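PDB 1VI0: transcriptional regulator from Bacillus subtilis, which represses transcription of fatty acid transport and beta-oxidation genes as a DNA-binding homodimer, its DNA binding being inhibited by long-chain fatty acyl-CoA. Local coordinates for residues A[64-68]-A[124-128]; A[88-93]-A[162-166]. All blocks are in the same frame, centred on the assembly; numbering follows the deposited sequence.

Interaction 1 (A[64-68]-A[124-128]); sequences MGQFI and ILKGY. With DCC (dodecyl-coa), chain C.
Phe-67 turns the edge of its ring toward the face of Tyr-128, an offset edge-to-face pair with centroids 5.3 Å apart and planes at 74°. The touching atoms are Phe-67 CE2 and Tyr-128 CE1, at 3.4 Å. Both rings reach this meeting point with CG anti to the backbone N (chi1 -177° in each), and the Tyr-128 hydroxyl has its polar partner outside the pair, in His-92. Met-64, present as selenomethionine, starts out in the same way, its CG opposite the backbone N, and then bends at chi2 and chi3. That bend brings SE obliquely to the Tyr-128 ring, a Met-aromatic contact 5.2 Å from the centroid, and sets CE between protein and ligand: CE lies 3.9 Å from Leu-125 CD1 and 3.6 Å from CA7 of the dodecyl-CoA acyl chain. Nearer its root, Met-64 CB rests on Ile-124 CG2 at 3.7 Å, while Ile-68 places CD1 against Tyr-128 CA. Leu-125 carries the lining onward, its CD2 meeting CP4 of the pantetheine arm at 3.8 Å. The segments run nearly parallel, 10° between axes 9.8 Å apart, and form part of the wall of the acyl-CoA pocket in the all-helical ligand-binding domain of a TetR-family repressor.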
loop_
_atom_site.group_PDB
_atom_site.type_symbol
_atom_site.label_atom_id
_atom_site.label_comp_id
_atom_site.label_asym_id
_atom_site.label_seq_id
_atom_site.Cartn_x
_atom_site.Cartn_y
_atom_site.Cartn_z
HETATM N N MSE A 64 -5.662 -7.999 -14.404
HETATM C CA MSE A 64 -4.423 -7.288 -14.714
HETATM C C MSE A 64 -4.068 -7.411 -16.174
HETATM O O MSE A 64 -3.591 -6.471 -16.835
HETATM C CB MSE A 64 -3.227 -7.798 -13.865
HETATM C CG MSE A 64 -1.894 -7.148 -14.225
HETATM SE SE MSE A 64 -2.007 -5.217 -13.872
HETATM C CE MSE A 64 -1.505 -5.209 -12.044
ATOM N N GLY A 65 -4.197 -8.642 -16.699
ATOM C CA GLY A 65 -3.878 -8.908 -18.095
ATOM C C GLY A 65 -4.685 -8.051 -19.039
ATOM O O GLY A 65 -4.158 -7.523 -20.038
ATOM N N GLN A 66 -5.991 -7.910 -18.834
ATOM C CA GLN A 66 -6.781 -7.044 -19.708
ATOM C C GLN A 66 -6.239 -5.612 -19.602
ATOM O O GLN A 66 -5.948 -4.962 -20.602
ATOM C CB GLN A 66 -8.277 -7.079 -19.361
ATOM C CG GLN A 66 -8.819 -8.496 -19.360
ATOM C CD GLN A 66 -10.302 -8.644 -19.396
ATOM O OE1 GLN A 66 -11.045 -8.147 -18.538
ATOM N NE2 GLN A 66 -10.813 -9.365 -20.409
ATOM N N PHE A 67 -6.054 -5.182 -18.346
ATOM C CA PHE A 67 -5.512 -3.838 -18.094
ATOM C C PHE A 67 -4.233 -3.594 -18.812
ATOM O O PHE A 67 -4.051 -2.546 -19.482
ATOM C CB PHE A 67 -5.389 -3.634 -16.574
ATOM C CG PHE A 67 -4.917 -2.263 -16.214
ATOM C CD1 PHE A 67 -5.747 -1.154 -16.379
ATOM C CD2 PHE A 67 -3.629 -2.063 -15.743
ATOM C CE1 PHE A 67 -5.280 0.112 -16.061
ATOM C CE2 PHE A 67 -3.167 -0.802 -15.417
ATOM C CZ PHE A 67 -3.989 0.295 -15.596
ATOM N N ILE A 68 -3.287 -4.529 -18.792
ATOM C CA ILE A 68 -2.011 -4.351 -19.471
ATOM C C ILE A 68 -2.136 -4.361 -20.977
ATOM O O ILE A 68 -1.493 -3.532 -21.628
ATOM C CB ILE A 68 -1.001 -5.401 -19.007
ATOM C CG1 ILE A 68 -0.695 -5.212 -17.511
ATOM C CG2 ILE A 68 0.280 -5.346 -19.815
ATOM C CD1 ILE A 68 -0.261 -3.816 -17.162
ATOM N N ILE A 124 2.159 -11.018 -10.377
ATOM C CA ILE A 124 1.237 -10.501 -11.391
ATOM C C ILE A 124 1.389 -8.977 -11.539
ATOM O O ILE A 124 1.180 -8.407 -12.615
ATOM C CB ILE A 124 -0.204 -10.879 -11.072
ATOM C CG1 ILE A 124 -0.408 -12.422 -11.255
ATOM C CG2 ILE A 124 -1.245 -10.143 -11.886
ATOM C CD1 ILE A 124 -1.691 -12.859 -10.533
ATOM N N LEU A 125 1.832 -8.318 -10.495
ATOM C CA LEU A 125 2.048 -6.851 -10.552
ATOM C C LEU A 125 3.196 -6.465 -11.443
ATOM O O LEU A 125 3.294 -5.379 -12.053
ATOM C CB LEU A 125 2.267 -6.402 -9.107
ATOM C CG LEU A 125 2.351 -4.896 -8.858
ATOM C CD1 LEU A 125 1.029 -4.274 -9.289
ATOM C CD2 LEU A 125 2.624 -4.651 -7.372
ATOM N N LYS A 126 4.192 -7.396 -11.525
ATOM C CA LYS A 126 5.376 -7.170 -12.323
ATOM C C LYS A 126 5.120 -6.654 -13.723
ATOM O O LYS A 126 5.875 -5.745 -14.103
ATOM C CB LYS A 126 6.296 -8.422 -12.343
ATOM C CG LYS A 126 6.831 -8.714 -10.943
ATOM C CD LYS A 126 7.978 -9.700 -10.899
ATOM C CE LYS A 126 8.043 -10.449 -9.587
ATOM N NZ LYS A 126 9.321 -10.314 -8.849
ATOM N N GLY A 127 4.113 -7.124 -14.433
ATOM C CA GLY A 127 3.805 -6.657 -15.796
ATOM C C GLY A 127 3.540 -5.153 -15.802
ATOM O O GLY A 127 3.985 -4.425 -16.674
ATOM N N TYR A 128 2.747 -4.704 -14.836
ATOM C CA TYR A 128 2.467 -3.242 -14.759
ATOM C C TYR A 128 3.715 -2.481 -14.384
ATOM O O TYR A 128 3.963 -1.405 -14.980
ATOM C CB TYR A 128 1.334 -3.107 -13.778
ATOM C CG TYR A 128 0.743 -1.768 -13.514
ATOM C CD1 TYR A 128 0.406 -0.892 -14.574
ATOM C CD2 TYR A 128 0.447 -1.378 -12.249
ATOM C CE1 TYR A 128 -0.170 0.337 -14.291
ATOM C CE2 TYR A 128 -0.140 -0.165 -11.954
ATOM C CZ TYR A 128 -0.460 0.670 -12.977
ATOM O OH TYR A 128 -0.947 1.921 -12.695
HETATM C C2 DCC C . 17.446 -1.027 -4.315
HETATM C C4 DCC C . 15.898 -2.557 -4.871
HETATM C C5 DCC C . 14.874 -1.638 -4.884
HETATM C C6 DCC C . 15.251 -0.323 -4.528
HETATM C C8 DCC C . 14.008 -3.490 -5.424
HETATM C C10 DCC C . -5.105 -3.547 -11.787
HETATM C C11 DCC C . -6.553 -4.003 -12.038
HETATM C C12 DCC C . -6.757 -5.508 -11.887
HETATM N N9 DCC C . 15.337 -3.758 -5.198
HETATM N N7 DCC C . 13.678 -2.240 -5.214
HETATM N N3 DCC C . 17.201 -2.313 -4.617
HETATM N N1 DCC C . 16.546 -0.020 -4.298
HETATM N N6 DCC C . 14.341 0.650 -4.461
HETATM C "C1'" DCC C . 16.105 -5.033 -5.439
HETATM C "C2'" DCC C . 15.381 -6.304 -4.944
HETATM O "O2'" DCC C . 15.937 -6.596 -3.633
HETATM C "C3'" DCC C . 15.942 -7.375 -5.938
HETATM O "O3'" DCC C . 17.359 -7.596 -5.610
HETATM C "C4'" DCC C . 15.906 -6.525 -7.270
HETATM O "O4'" DCC C . 16.097 -5.168 -6.869
HETATM C "C5'" DCC C . 14.633 -6.782 -8.044
HETATM O "O5'" DCC C . 13.427 -6.640 -7.238
HETATM P P1 DCC C . 12.154 -5.813 -7.719
HETATM O O11 DCC C . 11.134 -5.917 -6.697
HETATM O O12 DCC C . 12.638 -4.396 -8.165
HETATM O O6 DCC C . 11.731 -6.476 -9.058
HETATM P P2 DCC C . 11.102 -7.851 -8.924
HETATM O O21 DCC C . 10.460 -8.116 -10.265
HETATM O O22 DCC C . 12.090 -8.791 -8.378
HETATM O O7 DCC C . 9.867 -7.798 -7.872
HETATM C CPA DCC C . 8.543 -7.329 -8.392
HETATM C CPB DCC C . 7.501 -7.338 -7.235
HETATM C CP8 DCC C . 8.124 -6.716 -5.972
HETATM C CP7 DCC C . 7.181 -8.799 -6.945
HETATM C CP9 DCC C . 6.205 -6.723 -7.621
HETATM O OP3 DCC C . 8.705 -5.482 -6.235
HETATM C CP6 DCC C . 7.148 -6.601 -4.818
HETATM O OP2 DCC C . 6.678 -7.611 -4.313
HETATM N NP2 DCC C . 6.912 -5.373 -4.446
HETATM C CP5 DCC C . 5.923 -5.080 -3.328
HETATM C CP4 DCC C . 4.594 -4.688 -4.084
HETATM C CP3 DCC C . 3.430 -4.586 -3.082
HETATM O OP1 DCC C . 3.116 -5.564 -2.404
HETATM N NP1 DCC C . 2.871 -3.424 -2.990
HETATM C CP2 DCC C . 1.758 -3.068 -2.083
HETATM C CP1 DCC C . 0.628 -2.780 -3.026
HETATM S S DCC C . 0.298 -3.985 -4.332
HETATM P P3 DCC C . 18.164 -8.986 -5.561
HETATM O O31 DCC C . 17.282 -10.002 -4.985
HETATM O O32 DCC C . 18.574 -9.352 -6.925
HETATM O O33 DCC C . 19.340 -8.635 -4.691
HETATM C CA1 DCC C . -0.747 -5.166 -3.442
HETATM C CA2 DCC C . -1.595 -6.060 -4.401
HETATM O OA1 DCC C . -0.818 -5.192 -2.234
HETATM C CA3 DCC C . -2.856 -5.342 -4.915
HETATM C CA4 DCC C . -3.052 -5.186 -6.377
HETATM C CA5 DCC C . -2.788 -3.795 -6.908
HETATM C CA6 DCC C . -3.716 -3.360 -8.028
HETATM C CA7 DCC C . -3.087 -3.266 -9.400
HETATM C CA8 DCC C . -3.555 -2.203 -10.326
HETATM C CA9 DCC C . -4.987 -2.331 -10.854
#

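Interaction 2 (A[88-93]-A[162-166]); sequences VISKHF and IDETV
Ile-162 enters as a knob into a hole made by Val-88, Ile-89, His-92 and Phe-93, joining helix 81-97 to helix 151-171 in the helical ligand-binding domain of this TetR-family regulator. The two short segments cross at -32° with axes 10.9 Å apart, and every residue that touches across them is buried. Followed outward, the Ile-162 side chain leaves the backbone with CB directed at the other helix and divides there. The CG2 branch, anti to the backbone N, lies over the centre of one face of the His-92 imidazole: it is 3.5 Å from the centroid and 13° off the normal, a CH-pi contact. The same methyl also meets Phe-93 CE1 at 3.7 Å. Along the other branch, CG1 approaches Ile-89 CG1 at 4.0 Å, and CD1 at the tip packs on that same Ile-89 atom, with Val-88 CG1 farther off. One turn on, Val-166 CG2 sits 3.7 Å from Phe-93 CE1, and Thr-165 CG2 touches Phe-93 CZ. The imidazole is held at both nitrogens, ND1 by the hydroxyl of Tyr-128 and NE2 by a water in the ring plane. An alanine at His-92 would remove the surface under Ile-162 CG2 and is likely to leave the Tyr-128 hydroxyl and this water each short of a partner. Asp-163, which also forms a salt bridge with Arg-111, receives a hydrogen bond from that water, whose oxygen stands 2.8 Å from His-92 NE2 and 2.8 Å from Asp-163 OD1.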
loop_
_atom_site.group_PDB
_atom_site.type_symbol
_atom_site.label_atom_id
_atom_site.label_comp_id
_atom_site.label_asym_id
_atom_site.label_seq_id
_atom_site.Cartn_x
_atom_site.Cartn_y
_atom_site.Cartn_z
ATOM N N VAL A 88 -1.616 6.182 -18.015
ATOM C CA VAL A 88 -1.606 5.170 -16.972
ATOM C C VAL A 88 -2.434 5.611 -15.779
ATOM O O VAL A 88 -3.262 4.801 -15.340
ATOM C CB VAL A 88 -0.149 4.883 -16.464
ATOM C CG1 VAL A 88 -0.240 3.948 -15.304
ATOM C CG2 VAL A 88 0.606 4.216 -17.637
ATOM N N ILE A 89 -2.228 6.801 -15.251
ATOM C CA ILE A 89 -2.985 7.241 -14.074
ATOM C C ILE A 89 -4.492 7.258 -14.339
ATOM O O ILE A 89 -5.315 6.773 -13.575
ATOM C CB ILE A 89 -2.473 8.565 -13.527
ATOM C CG1 ILE A 89 -0.936 8.457 -13.215
ATOM C CG2 ILE A 89 -3.236 9.040 -12.330
ATOM C CD1 ILE A 89 -0.304 9.780 -12.979
ATOM N N SER A 90 -4.846 7.933 -15.451
ATOM C CA SER A 90 -6.294 8.051 -15.729
ATOM C C SER A 90 -6.926 6.701 -16.010
ATOM O O SER A 90 -8.027 6.434 -15.493
ATOM C CB SER A 90 -6.473 9.051 -16.867
ATOM O OG SER A 90 -6.048 8.548 -18.091
ATOM N N LYS A 91 -6.209 5.769 -16.666
ATOM C CA LYS A 91 -6.755 4.463 -16.940
ATOM C C LYS A 91 -6.854 3.616 -15.656
ATOM O O LYS A 91 -7.890 2.945 -15.492
ATOM C CB LYS A 91 -6.097 3.762 -18.103
ATOM C CG LYS A 91 -6.226 4.583 -19.403
ATOM C CD LYS A 91 -7.554 4.248 -20.073
ATOM C CE LYS A 91 -8.303 5.499 -20.501
ATOM N NZ LYS A 91 -8.906 6.212 -19.318
ATOM N N HIS A 92 -5.879 3.750 -14.802
ATOM C CA HIS A 92 -5.905 3.010 -13.503
ATOM C C HIS A 92 -7.123 3.474 -12.688
ATOM O O HIS A 92 -7.964 2.700 -12.220
ATOM C CB HIS A 92 -4.593 3.187 -12.801
ATOM C CG HIS A 92 -4.347 2.459 -11.511
ATOM N ND1 HIS A 92 -3.118 1.916 -11.157
ATOM C CD2 HIS A 92 -5.156 2.257 -10.462
ATOM C CE1 HIS A 92 -3.218 1.442 -9.910
ATOM N NE2 HIS A 92 -4.475 1.614 -9.469
ATOM N N PHE A 93 -7.262 4.791 -12.524
ATOM C CA PHE A 93 -8.359 5.382 -11.737
ATOM C C PHE A 93 -9.715 5.025 -12.343
ATOM O O PHE A 93 -10.589 4.571 -11.590
ATOM C CB PHE A 93 -8.143 6.925 -11.722
ATOM C CG PHE A 93 -7.046 7.379 -10.798
ATOM C CD1 PHE A 93 -6.280 6.518 -10.003
ATOM C CD2 PHE A 93 -6.900 8.757 -10.557
ATOM C CE1 PHE A 93 -5.363 7.032 -9.127
ATOM C CE2 PHE A 93 -5.966 9.251 -9.670
ATOM C CZ PHE A 93 -5.182 8.360 -8.923
ATOM N N ILE A 162 -0.108 6.395 -6.925
ATOM C CA ILE A 162 -1.320 6.009 -7.577
ATOM C C ILE A 162 -2.217 5.153 -6.677
ATOM O O ILE A 162 -3.387 5.397 -6.308
ATOM C CB ILE A 162 -1.065 5.278 -8.911
ATOM C CG1 ILE A 162 -0.348 6.207 -9.924
ATOM C CG2 ILE A 162 -2.402 4.825 -9.497
ATOM C CD1 ILE A 162 0.116 5.460 -11.205
ATOM N N ASP A 163 -1.532 4.116 -6.097
ATOM C CA ASP A 163 -2.170 3.150 -5.272
ATOM C C ASP A 163 -2.689 3.733 -3.950
ATOM O O ASP A 163 -3.895 3.478 -3.635
ATOM C CB ASP A 163 -1.174 2.005 -4.942
ATOM C CG ASP A 163 -1.841 0.884 -4.189
ATOM O OD1 ASP A 163 -2.839 0.302 -4.737
ATOM O OD2 ASP A 163 -1.309 0.432 -3.136
ATOM N N GLU A 164 -1.950 4.681 -3.374
ATOM C CA GLU A 164 -2.442 5.250 -2.067
ATOM C C GLU A 164 -3.600 6.216 -2.382
ATOM O O GLU A 164 -4.495 6.351 -1.511
ATOM C CB GLU A 164 -1.309 5.965 -1.352
ATOM C CG GLU A 164 -1.728 6.685 -0.077
ATOM C CD GLU A 164 -2.237 5.714 0.993
ATOM O OE1 GLU A 164 -1.961 4.517 0.932
ATOM O OE2 GLU A 164 -2.971 6.246 1.872
ATOM N N THR A 165 -3.529 6.851 -3.538
ATOM C CA THR A 165 -4.684 7.719 -3.922
ATOM C C THR A 165 -5.944 6.902 -4.027
ATOM O O THR A 165 -7.033 7.264 -3.470
ATOM C CB THR A 165 -4.362 8.556 -5.175
ATOM O OG1 THR A 165 -3.197 9.349 -4.949
ATOM C CG2 THR A 165 -5.556 9.533 -5.355
ATOM N N VAL A 166 -5.875 5.683 -4.588
ATOM C CA VAL A 166 -7.012 4.790 -4.707
ATOM C C VAL A 166 -7.405 4.327 -3.303
ATOM O O VAL A 166 -8.577 4.322 -2.930
ATOM C CB VAL A 166 -6.705 3.614 -5.644
ATOM C CG1 VAL A 166 -7.992 2.756 -5.730
ATOM C CG2 VAL A 166 -6.396 4.112 -7.069
HETATM O O HOH W 1 -4.635 0.424 -6.929
#

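The two contacts use four different helices of one domain, and their segments alternate along the chain. The centres of interaction 1 and interaction 2 are about 14 Å apart. They nevertheless touch directly: Tyr-128 OH lies 2.7 Å from His-92 ND1, and Phe-67 packs on the backbone near His-92. All the touching residues of interaction 2 are buried, whereas interaction 1 is only partly so, Ile-68, Ile-124 and Gly-127 being partly exposed. Chemistry follows place: 64-68 with 124-128 joins apolar and aromatic groups beside the ligand, while 88-93 with 162-166 pairs an aliphatic knob and its aromatic surroundings with a water bridge from His-92 to Asp-163. Both contribute residues to the dodecyl-CoA pocket.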